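Local coordinates for histidine triad protein (Plasmodium falciparum 3D7, PDB 5CS2) that probably hydrolyses diadenosine triphosphate to AMP and ADP, as a histidine triad enzyme of the Fhit type, and is bound here by the antimalarial natural product cyclomarin A, at residues A[7-11]-A[12-16]; A[65-68]-A[69-72]; A[85-88]-A[89-93]; A[185-188]-A[189-193]. All coordinates share one frame; numbering follows the deposited sequence.

Interaction 1 (A[7-11]-A[12-16])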
loop_
_atom_site.group_PDB
_atom_site.type_symbol
_atom_site.label_atom_id
_atom_site.label_comp_id
_atom_site.label_asym_id
_atom_site.label_seq_id
_atom_site.Cartn_x
_atom_site.Cartn_y
_atom_site.Cartn_z
ATOM N N ASN A 7 9.622 17.220 -0.689
ATOM C CA ASN A 7 10.380 16.505 0.333
ATOM C C ASN A 7 10.378 14.995 0.038
ATOM O O ASN A 7 11.400 14.332 0.212
ATOM C CB ASN A 7 9.813 16.784 1.727
ATOM C CG ASN A 7 10.751 16.380 2.841
ATOM O OD1 ASN A 7 11.954 16.179 2.644
ATOM N ND2 ASN A 7 10.230 16.284 4.050
ATOM N N ILE A 8 9.252 14.469 -0.474
ATOM C CA ILE A 8 9.187 13.047 -0.823
ATOM C C ILE A 8 10.170 12.787 -1.991
ATOM O O ILE A 8 10.953 11.843 -1.931
ATOM C CB ILE A 8 7.738 12.656 -1.190
ATOM C CG1 ILE A 8 6.883 12.492 0.092
ATOM C CG2 ILE A 8 7.668 11.381 -2.110
ATOM C CD1 ILE A 8 5.381 12.107 -0.170
ATOM N N LEU A 9 10.146 13.660 -3.017
ATOM C CA LEU A 9 11.026 13.530 -4.188
ATOM C C LEU A 9 12.494 13.554 -3.806
ATOM O O LEU A 9 13.286 12.780 -4.345
ATOM C CB LEU A 9 10.679 14.574 -5.263
ATOM C CG LEU A 9 9.350 14.389 -5.984
ATOM C CD1 LEU A 9 9.079 15.572 -6.852
ATOM C CD2 LEU A 9 9.352 13.132 -6.901
ATOM N N GLU A 10 12.844 14.365 -2.793
ATOM C CA GLU A 10 14.212 14.406 -2.284
ATOM C C GLU A 10 14.547 13.049 -1.663
ATOM O O GLU A 10 15.604 12.489 -1.959
ATOM C CB GLU A 10 14.377 15.551 -1.265
ATOM C CG GLU A 10 14.196 16.936 -1.892
ATOM C CD GLU A 10 13.942 18.131 -0.979
ATOM O OE1 GLU A 10 13.474 17.935 0.168
ATOM O OE2 GLU A 10 14.171 19.276 -1.435
ATOM N N LYS A 11 13.602 12.471 -0.883
ATOM C CA LYS A 11 13.792 11.158 -0.259
ATOM C C LYS A 11 13.897 10.048 -1.301
ATOM O O LYS A 11 14.601 9.055 -1.069
ATOM C CB LYS A 11 12.672 10.858 0.751
ATOM C CG LYS A 11 12.726 11.785 1.959
ATOM C CD LYS A 11 11.622 11.530 2.967
ATOM C CE LYS A 11 11.701 12.497 4.133
ATOM N NZ LYS A 11 12.922 12.293 4.965
ATOM N N LEU A 12 13.188 10.212 -2.445
ATOM C CA LEU A 12 13.205 9.242 -3.545
ATOM C C LEU A 12 14.439 9.443 -4.429
ATOM O O LEU A 12 14.639 8.684 -5.391
ATOM C CB LEU A 12 11.916 9.358 -4.406
ATOM C CG LEU A 12 10.566 8.993 -3.763
ATOM C CD1 LEU A 12 9.429 9.412 -4.628
ATOM C CD2 LEU A 12 10.470 7.512 -3.507
ATOM N N GLU A 13 15.237 10.501 -4.156
ATOM C CA GLU A 13 16.439 10.864 -4.914
ATOM C C GLU A 13 16.094 11.168 -6.378
ATOM O O GLU A 13 16.889 10.919 -7.286
ATOM C CB GLU A 13 17.563 9.815 -4.742
ATOM C CG GLU A 13 18.017 9.657 -3.299
ATOM C CD GLU A 13 19.398 9.079 -3.044
ATOM O OE1 GLU A 13 20.151 8.845 -4.017
ATOM O OE2 GLU A 13 19.721 8.852 -1.855
ATOM N N TRP A 14 14.902 11.732 -6.601
ATOM C CA TRP A 14 14.458 12.072 -7.942
ATOM C C TRP A 14 15.059 13.390 -8.446
ATOM O O TRP A 14 15.312 14.322 -7.677
ATOM C CB TRP A 14 12.928 12.147 -7.999
ATOM C CG TRP A 14 12.359 12.526 -9.336
ATOM C CD1 TRP A 14 12.037 11.685 -10.362
ATOM C CD2 TRP A 14 12.047 13.853 -9.790
ATOM N NE1 TRP A 14 11.572 12.402 -11.435
ATOM C CE2 TRP A 14 11.561 13.738 -11.111
ATOM C CE3 TRP A 14 12.189 15.137 -9.227
ATOM C CZ2 TRP A 14 11.141 14.851 -11.857
ATOM C CZ3 TRP A 14 11.786 16.240 -9.974
ATOM C CH2 TRP A 14 11.241 16.088 -11.259
ATOM N N TYR A 15 15.224 13.465 -9.765
ATOM C CA TYR A 15 15.605 14.674 -10.495
ATOM C C TYR A 15 14.999 14.565 -11.876
ATOM O O TYR A 15 14.720 13.446 -12.346
ATOM C CB TYR A 15 17.123 14.912 -10.520
ATOM C CG TYR A 15 17.936 13.762 -11.074
ATOM C CD1 TYR A 15 18.191 13.655 -12.439
ATOM C CD2 TYR A 15 18.502 12.812 -10.228
ATOM C CE1 TYR A 15 18.961 12.612 -12.951
ATOM C CE2 TYR A 15 19.270 11.764 -10.729
ATOM C CZ TYR A 15 19.508 11.675 -12.091
ATOM O OH TYR A 15 20.258 10.638 -12.585
ATOM N N LYS A 16 14.711 15.719 -12.515
ATOM C CA LYS A 16 14.117 15.719 -13.854
ATOM C C LYS A 16 15.019 14.871 -14.757
ATOM O O LYS A 16 16.257 14.989 -14.658
ATOM C CB LYS A 16 14.076 17.154 -14.400
ATOM C CG LYS A 16 13.429 17.282 -15.752
ATOM C CD LYS A 16 13.322 18.738 -16.166
ATOM C CE LYS A 16 14.369 19.152 -17.181
ATOM N NZ LYS A 16 15.733 19.278 -16.591
#
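Trp14 folds back against Leu9 where helix 4-11 ends in a Schellman motif. Glu13, with a positive phi of 61°, turns the chain out of the helix. The last regular bond, Leu12 N to Ile8 O (2.8 Å), is followed by Trp14 N to Leu9 O at 3.0 Å, nearly straight at 165°, and by Glu13 N to Glu10 O, which comes from well above the carbonyl plane. Trp14 therefore lies beside the final helical turn. Its side chain starts with CB, 3.9 Å from Leu9 CD2 and close to the carbonyl oxygen of the same leucine. With CG anti to the backbone N (chi1 179°), the indole runs alongside Leu9 and points the same way. CG keeps the contact with CD2, and farther out CE3 takes up the other methyl, Leu9 CD1, at 3.9 Å. CZ3 makes a longer approach to Leu9 CD1, at 4.2 Å. Helix 181-199 lies against the indole through Ile195 and Asn196, while Ile37 touches both Leu9 and Trp14. Next to this pair, Leu12 lies side by side with Ile8, its CD1 meeting Ile8 CG2 at 3.6 Å.

Interaction 2 (A[65-68]-A[69-72]); sequences KHYN and DLDI
His66 and Asp69 enclose a tight 3-10 turn in the connection between strand 56-60 and helix 72-93 of the HIT fold. His66 is extended, Tyr67 and Asn68 are helical, and the chain winds through two overlapping 3-10 turns. Asp69 N reaches back to His66 O at 2.9 Å, and one residue on Leu70 N bonds to Tyr67 O at 3.2 Å. In both cases the donor stands well above the carbonyl plane, as the tight i to i+3 spacing brings about.

The side chain of Asp69 closes the turn a second time. Its CG lies beside the backbone N (chi1 -70°), which swings the carboxylate back toward the start of the turn, where OD2 accepts the N-H of His66 at 2.9 Å. The bond is nearly straight at the hydrogen (165°), although it meets OD2 from above the carboxylate plane. His66 and Asp69 are thus joined by two bonds running in opposite directions. The imidazole is engaged away from this carboxylate: ND1 of His66, like the backbone N of Tyr67, bonds to Asp104 OD1. Tyr67 OH pairs with Asn79 on helix 72-93, and Tyr67 O receives the amide of Asn83 of the second subunit. Lys65 O is held by Gln110, a predicted substrate-binding residue, so the turn borders the probable active site. The side chains of Tyr67 and Leu70 cross at about a right angle, touching through Tyr67 CD1 and Leu70 CD1 at 4.2 Å, while Leu70 CG rests 3.4 Å from Tyr67 O.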
loop_
_atom_site.group_PDB
_atom_site.type_symbol
_atom_site.label_atom_id
_atom_site.label_comp_id
_atom_site.label_asym_id
_atom_site.label_seq_id
_atom_site.Cartn_x
_atom_site.Cartn_y
_atom_site.Cartn_z
ATOM N N LYS A 65 9.785 -11.032 -5.874
ATOM C CA LYS A 65 8.461 -11.620 -6.098
ATOM C C LYS A 65 7.368 -11.166 -5.123
ATOM O O LYS A 65 6.262 -10.807 -5.545
ATOM C CB LYS A 65 8.543 -13.162 -6.105
ATOM C CG LYS A 65 7.248 -13.833 -6.551
ATOM C CD LYS A 65 7.364 -15.347 -6.561
ATOM C CE LYS A 65 6.084 -15.983 -7.024
ATOM N NZ LYS A 65 6.176 -17.464 -6.996
ATOM N N HIS A 66 7.668 -11.262 -3.833
ATOM C CA HIS A 66 6.730 -10.954 -2.768
ATOM C C HIS A 66 7.044 -9.655 -2.074
ATOM O O HIS A 66 8.196 -9.284 -1.939
ATOM C CB HIS A 66 6.704 -12.095 -1.738
ATOM C CG HIS A 66 5.843 -13.244 -2.167
ATOM N ND1 HIS A 66 4.451 -13.155 -2.146
ATOM C CD2 HIS A 66 6.201 -14.464 -2.625
ATOM C CE1 HIS A 66 4.018 -14.312 -2.616
ATOM N NE2 HIS A 66 5.036 -15.134 -2.910
ATOM N N TYR A 67 6.005 -9.009 -1.545
ATOM C CA TYR A 67 6.141 -7.768 -0.798
ATOM C C TYR A 67 7.112 -7.920 0.375
ATOM O O TYR A 67 7.882 -7.016 0.671
ATOM C CB TYR A 67 4.740 -7.335 -0.305
ATOM C CG TYR A 67 4.671 -5.933 0.258
ATOM C CD1 TYR A 67 5.346 -4.878 -0.353
ATOM C CD2 TYR A 67 3.873 -5.646 1.364
ATOM C CE1 TYR A 67 5.262 -3.576 0.150
ATOM C CE2 TYR A 67 3.787 -4.353 1.880
ATOM C CZ TYR A 67 4.444 -3.314 1.239
ATOM O OH TYR A 67 4.358 -2.041 1.750
ATOM N N ASN A 68 7.106 -9.096 1.015
ATOM C CA ASN A 68 8.003 -9.349 2.138
ATOM C C ASN A 68 9.462 -9.624 1.740
ATOM O O ASN A 68 10.316 -9.719 2.626
ATOM C CB ASN A 68 7.453 -10.428 3.016
ATOM C CG ASN A 68 6.417 -9.836 3.945
ATOM O OD1 ASN A 68 6.734 -9.206 4.954
ATOM N ND2 ASN A 68 5.196 -9.977 3.571
ATOM N N ASP A 69 9.762 -9.665 0.416
ATOM C CA ASP A 69 11.129 -9.786 -0.092
ATOM C C ASP A 69 11.774 -8.400 -0.116
ATOM O O ASP A 69 12.984 -8.312 -0.282
ATOM C CB ASP A 69 11.151 -10.357 -1.520
ATOM C CG ASP A 69 10.756 -11.817 -1.608
ATOM O OD1 ASP A 69 11.067 -12.578 -0.658
ATOM O OD2 ASP A 69 10.156 -12.207 -2.628
ATOM N N LEU A 70 10.969 -7.306 0.001
ATOM C CA LEU A 70 11.535 -5.960 -0.058
ATOM C C LEU A 70 12.307 -5.582 1.177
ATOM O O LEU A 70 11.889 -5.928 2.285
ATOM C CB LEU A 70 10.461 -4.879 -0.342
ATOM C CG LEU A 70 9.521 -5.002 -1.556
ATOM C CD1 LEU A 70 9.007 -3.622 -1.935
ATOM C CD2 LEU A 70 10.182 -5.601 -2.763
ATOM N N ASP A 71 13.387 -4.807 1.002
ATOM C CA ASP A 71 14.168 -4.265 2.121
ATOM C C ASP A 71 13.428 -2.999 2.615
ATOM O O ASP A 71 12.616 -2.430 1.869
ATOM C CB ASP A 71 15.588 -3.876 1.670
ATOM C CG ASP A 71 16.452 -4.998 1.131
ATOM O OD1 ASP A 71 16.254 -6.171 1.556
ATOM O OD2 ASP A 71 17.382 -4.701 0.348
ATOM N N ILE A 72 13.715 -2.568 3.853
ATOM C CA ILE A 72 13.117 -1.391 4.494
ATOM C C ILE A 72 13.164 -0.162 3.569
ATOM O O ILE A 72 12.136 0.477 3.371
ATOM C CB ILE A 72 13.712 -1.095 5.904
ATOM C CG1 ILE A 72 13.372 -2.251 6.864
ATOM C CG2 ILE A 72 13.183 0.242 6.483
ATOM C CD1 ILE A 72 14.141 -2.308 8.150
#

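Interaction 3 (A[85-88]-A[89-93])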
loop_
_atom_site.group_PDB
_atom_site.type_symbol
_atom_site.label_atom_id
_atom_site.label_comp_id
_atom_site.label_asym_id
_atom_site.label_seq_id
_atom_site.Cartn_x
_atom_site.Cartn_y
_atom_site.Cartn_z
ATOM N N MET A 85 2.347 9.691 -6.381
ATOM C CA MET A 85 1.610 9.469 -7.621
ATOM C C MET A 85 0.106 9.625 -7.476
ATOM O O MET A 85 -0.528 10.092 -8.408
ATOM C CB MET A 85 1.974 8.117 -8.261
ATOM C CG MET A 85 3.378 8.094 -8.844
ATOM S SD MET A 85 3.770 9.491 -9.995
ATOM C CE MET A 85 2.474 9.439 -11.049
ATOM N N CYS A 86 -0.475 9.336 -6.280
ATOM C CA CYS A 86 -1.895 9.601 -6.074
ATOM C C CYS A 86 -2.135 11.102 -6.122
ATOM O O CYS A 86 -3.139 11.529 -6.683
ATOM C CB CYS A 86 -2.394 9.003 -4.770
ATOM S SG CYS A 86 -2.507 7.216 -4.826
ATOM N N TYR A 87 -1.193 11.887 -5.601
ATOM C CA TYR A 87 -1.286 13.358 -5.677
ATOM C C TYR A 87 -1.256 13.825 -7.145
ATOM O O TYR A 87 -2.167 14.524 -7.584
ATOM C CB TYR A 87 -0.163 14.006 -4.873
ATOM C CG TYR A 87 -0.152 15.522 -4.928
ATOM C CD1 TYR A 87 -1.082 16.276 -4.204
ATOM C CD2 TYR A 87 0.762 16.204 -5.724
ATOM C CE1 TYR A 87 -1.056 17.672 -4.227
ATOM C CE2 TYR A 87 0.770 17.599 -5.785
ATOM C CZ TYR A 87 -0.128 18.326 -5.021
ATOM O OH TYR A 87 -0.098 19.698 -5.051
ATOM N N ILE A 88 -0.258 13.360 -7.924
ATOM C CA ILE A 88 -0.135 13.722 -9.349
ATOM C C ILE A 88 -1.353 13.309 -10.150
ATOM O O ILE A 88 -1.918 14.136 -10.865
ATOM C CB ILE A 88 1.176 13.091 -9.935
ATOM C CG1 ILE A 88 2.455 13.660 -9.257
ATOM C CG2 ILE A 88 1.216 13.237 -11.475
ATOM C CD1 ILE A 88 2.664 15.261 -9.311
ATOM N N MET A 89 -1.755 12.017 -10.058
ATOM C CA MET A 89 -2.896 11.492 -10.797
ATOM C C MET A 89 -4.187 12.202 -10.412
ATOM O O MET A 89 -5.067 12.374 -11.262
ATOM C CB MET A 89 -3.029 9.968 -10.675
ATOM C CG MET A 89 -1.787 9.187 -11.127
ATOM S SD MET A 89 -1.267 9.516 -12.842
ATOM C CE MET A 89 -2.438 8.607 -13.700
ATOM N N GLY A 90 -4.278 12.595 -9.139
ATOM C CA GLY A 90 -5.418 13.329 -8.611
ATOM C C GLY A 90 -5.575 14.640 -9.345
ATOM O O GLY A 90 -6.664 14.943 -9.833
ATOM N N ASN A 91 -4.459 15.366 -9.490
ATOM C CA ASN A 91 -4.402 16.633 -10.220
ATOM C C ASN A 91 -4.654 16.463 -11.727
ATOM O O ASN A 91 -5.365 17.285 -12.304
ATOM C CB ASN A 91 -3.094 17.338 -9.957
ATOM C CG ASN A 91 -2.902 17.795 -8.528
ATOM O OD1 ASN A 91 -3.820 17.796 -7.708
ATOM N ND2 ASN A 91 -1.688 18.210 -8.197
ATOM N N LEU A 92 -4.124 15.381 -12.355
ATOM C CA LEU A 92 -4.288 15.127 -13.797
ATOM C C LEU A 92 -5.649 14.583 -14.235
ATOM O O LEU A 92 -6.145 14.980 -15.294
ATOM C CB LEU A 92 -3.177 14.180 -14.323
ATOM C CG LEU A 92 -1.771 14.732 -14.408
ATOM C CD1 LEU A 92 -0.800 13.619 -14.758
ATOM C CD2 LEU A 92 -1.669 15.856 -15.476
ATOM N N PHE A 93 -6.227 13.642 -13.472
ATOM C CA PHE A 93 -7.491 12.992 -13.802
ATOM C C PHE A 93 -8.695 13.631 -13.099
ATOM O O PHE A 93 -9.815 13.168 -13.280
ATOM C CB PHE A 93 -7.392 11.466 -13.546
ATOM C CG PHE A 93 -6.628 10.798 -14.669
ATOM C CD1 PHE A 93 -5.235 10.844 -14.711
ATOM C CD2 PHE A 93 -7.300 10.218 -15.739
ATOM C CE1 PHE A 93 -4.533 10.314 -15.802
ATOM C CE2 PHE A 93 -6.595 9.681 -16.824
ATOM C CZ PHE A 93 -5.215 9.730 -16.842
#
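Tyr87 presents a face of its ring to the side-chain amide of Asn91, one turn further along helix 72-93. ND2 of Asn91 stands 3.4 Å above the ring plane, offset toward the rim, and its nearest ring atoms are Tyr87 CE2 and CZ, each at 3.5 Å. The amide and ring planes are 70° apart, so this is an amide nitrogen set over the ring rather than a flat stack. With CG anti to the backbone N (chi1 178°), the tyrosine ring stands out from the helix, and the Asn91 side chain reaches over its face. ND2 also has a weak hydrogen bond to Tyr194 OH.

Ile88 and Leu92 are arranged differently: they lie side by side and point the same way, touching through Ile88 CG2 and Leu92 CD1 at 3.9 Å. Met85 and Met89 cross obliquely, both bent at chi2 and chi3. Their closest approach is from Met85 CE to Met89 SD, 4.1 Å. The CG of Met89 is held near the backbone, 3.1 Å from Met85 O. That same oxygen accepts Met89 N at 2.8 Å and 171°, the first of four consecutive i to i+4 bonds across the two segments; Phe93 N to Met89 O continues the series.

The two methionines face the core of the HIT fold, meeting Ile56 of strand 56-60 and Ile191 of helix 181-199. Cys86 packs on strands 97-104 and 116-122 through Phe98, Ile100 and Ile119, while Tyr87 stacks with Tyr5 of helix 4-11 and touches Asn68 of the second subunit.

Interaction 4 (A[185-188]-A[189-193])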
loop_
_atom_site.group_PDB
_atom_site.type_symbol
_atom_site.label_atom_id
_atom_site.label_comp_id
_atom_site.label_asym_id
_atom_site.label_seq_id
_atom_site.Cartn_x
_atom_site.Cartn_y
_atom_site.Cartn_z
ATOM N N GLU A 185 2.782 6.084 -24.707
ATOM C CA GLU A 185 3.799 7.125 -24.733
ATOM C C GLU A 185 3.125 8.471 -24.451
ATOM O O GLU A 185 3.661 9.260 -23.669
ATOM C CB GLU A 185 4.533 7.152 -26.086
ATOM C CG GLU A 185 5.635 8.199 -26.192
ATOM C CD GLU A 185 6.377 8.219 -27.517
ATOM O OE1 GLU A 185 5.803 7.778 -28.541
ATOM O OE2 GLU A 185 7.536 8.689 -27.532
ATOM N N GLU A 186 1.961 8.717 -25.065
ATOM C CA GLU A 186 1.213 9.965 -24.877
ATOM C C GLU A 186 0.819 10.128 -23.402
ATOM O O GLU A 186 1.050 11.197 -22.823
ATOM C CB GLU A 186 -0.022 10.006 -25.798
ATOM C CG GLU A 186 -0.930 11.212 -25.607
ATOM C CD GLU A 186 -2.112 11.326 -26.556
ATOM O OE1 GLU A 186 -2.598 10.280 -27.047
ATOM O OE2 GLU A 186 -2.575 12.468 -26.784
ATOM N N GLU A 187 0.283 9.054 -22.787
ATOM C CA GLU A 187 -0.108 9.083 -21.375
ATOM C C GLU A 187 1.102 9.261 -20.473
ATOM O O GLU A 187 1.057 10.102 -19.570
ATOM C CB GLU A 187 -0.921 7.848 -20.967
ATOM C CG GLU A 187 -1.534 8.044 -19.584
ATOM C CD GLU A 187 -2.551 7.030 -19.101
ATOM O OE1 GLU A 187 -3.502 6.735 -19.862
ATOM O OE2 GLU A 187 -2.462 6.626 -17.918
ATOM N N ALA A 188 2.191 8.504 -20.707
ATOM C CA ALA A 188 3.379 8.664 -19.875
ATOM C C ALA A 188 3.949 10.072 -20.016
ATOM O O ALA A 188 4.458 10.604 -19.054
ATOM C CB ALA A 188 4.441 7.640 -20.231
ATOM N N ASN A 189 3.893 10.652 -21.231
ATOM C CA ASN A 189 4.435 11.988 -21.477
ATOM C C ASN A 189 3.667 13.058 -20.716
ATOM O O ASN A 189 4.281 13.938 -20.132
ATOM C CB ASN A 189 4.502 12.279 -22.981
ATOM C CG ASN A 189 5.411 13.429 -23.319
ATOM O OD1 ASN A 189 4.960 14.522 -23.663
ATOM N ND2 ASN A 189 6.712 13.220 -23.190
ATOM N N LEU A 190 2.348 12.936 -20.670
ATOM C CA LEU A 190 1.481 13.857 -19.937
ATOM C C LEU A 190 1.848 13.835 -18.436
ATOM O O LEU A 190 2.001 14.894 -17.811
ATOM C CB LEU A 190 0.018 13.458 -20.152
ATOM C CG LEU A 190 -1.028 14.241 -19.355
ATOM C CD1 LEU A 190 -1.481 15.501 -20.119
ATOM C CD2 LEU A 190 -2.238 13.356 -19.030
ATOM N N ILE A 191 2.072 12.621 -17.883
ATOM C CA ILE A 191 2.433 12.483 -16.468
ATOM C C ILE A 191 3.781 13.039 -16.177
ATOM O O ILE A 191 3.915 13.860 -15.285
ATOM C CB ILE A 191 2.285 11.019 -15.991
ATOM C CG1 ILE A 191 0.829 10.543 -16.179
ATOM C CG2 ILE A 191 2.777 10.887 -14.552
ATOM C CD1 ILE A 191 0.622 9.044 -16.050
ATOM N N LYS A 192 4.801 12.645 -16.971
ATOM C CA LYS A 192 6.169 13.112 -16.836
ATOM C C LYS A 192 6.228 14.644 -16.964
ATOM O O LYS A 192 6.910 15.287 -16.171
ATOM C CB LYS A 192 6.995 12.521 -17.998
ATOM C CG LYS A 192 8.180 11.693 -17.635
ATOM C CD LYS A 192 8.985 11.311 -18.893
ATOM C CE LYS A 192 8.125 10.970 -20.113
ATOM N NZ LYS A 192 8.949 10.660 -21.327
ATOM N N SER A 193 5.506 15.218 -17.950
ATOM C CA SER A 193 5.488 16.670 -18.201
ATOM C C SER A 193 4.962 17.443 -17.007
ATOM O O SER A 193 5.561 18.450 -16.624
ATOM C CB SER A 193 4.672 17.012 -19.440
ATOM O OG SER A 193 5.274 16.432 -20.584
HETATM O O HOH W 1 6.766 8.882 -23.029
#
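Glu185 O accepts Asn189 N at 2.8 Å, opening a run of i to i+4 backbone bonds. Leu190 N to Glu186 O and Ile191 N to Glu187 O are longer, 3.1 and 3.2 Å, and Lys192 N to Ala188 O completes the four at 2.9 Å with an almost straight N-H...O angle (172°). One turn on, Asn189 O is gripped twice by Ser193. Its N-H arrives from one face of the carbonyl plane and its OG, at 2.7 Å, from the opposite face, so the serine hydroxyl is tied back to its own helix.

This is the middle of helix 181-199, which follows a long unmodelled segment and packs on the HIT fold beside helix 72-93. Side-chain packing between the two segments is slight. Ile191 carries CG1 beside its backbone N (chi1 -59°), which lays CG1 3.4 Å from Glu187 O and brings CD1 into a loose approach to the CG of Glu187. Both residues touch Val46 of strand 42-46, and Ile191 also packs on helix 72-93, at Leu92 among others, whereas Arg179 lies against Glu187.

Around Glu185 and Lys192 the link is made by water. Glu185 OE2 and Lys192 NZ remain 6.7 Å apart, without direct contact. A water spans the turn instead, donating to Glu185 O at 3.2 Å and accepting a weak bond from Lys192 NZ, whose chain bends at chi3.

Interactions 3 and 4 are in direct contact, their centres 13 Å apart. Ile191 sits among the side chains of helix 72-93, its CD1 3.8 Å from Met89 SD and its CG2 3.8 Å from Met85 CE. Interactions 1 and 2 lie 22 Å apart between centres within one chain, yet the dimer brings them together: Asn7 packs on Ile72 of the second subunit. Interaction 3 joins the same interface, since Cys86 meets Asn68 of that subunit. Two of the contacts lie near the predicted substrate site. In interaction 2 the Lys65 side chain is about 9 Å from that of His116, and in interaction 4 the Glu187 side chain is about 7 Å from that of Asn47, a predicted substrate-binding residue.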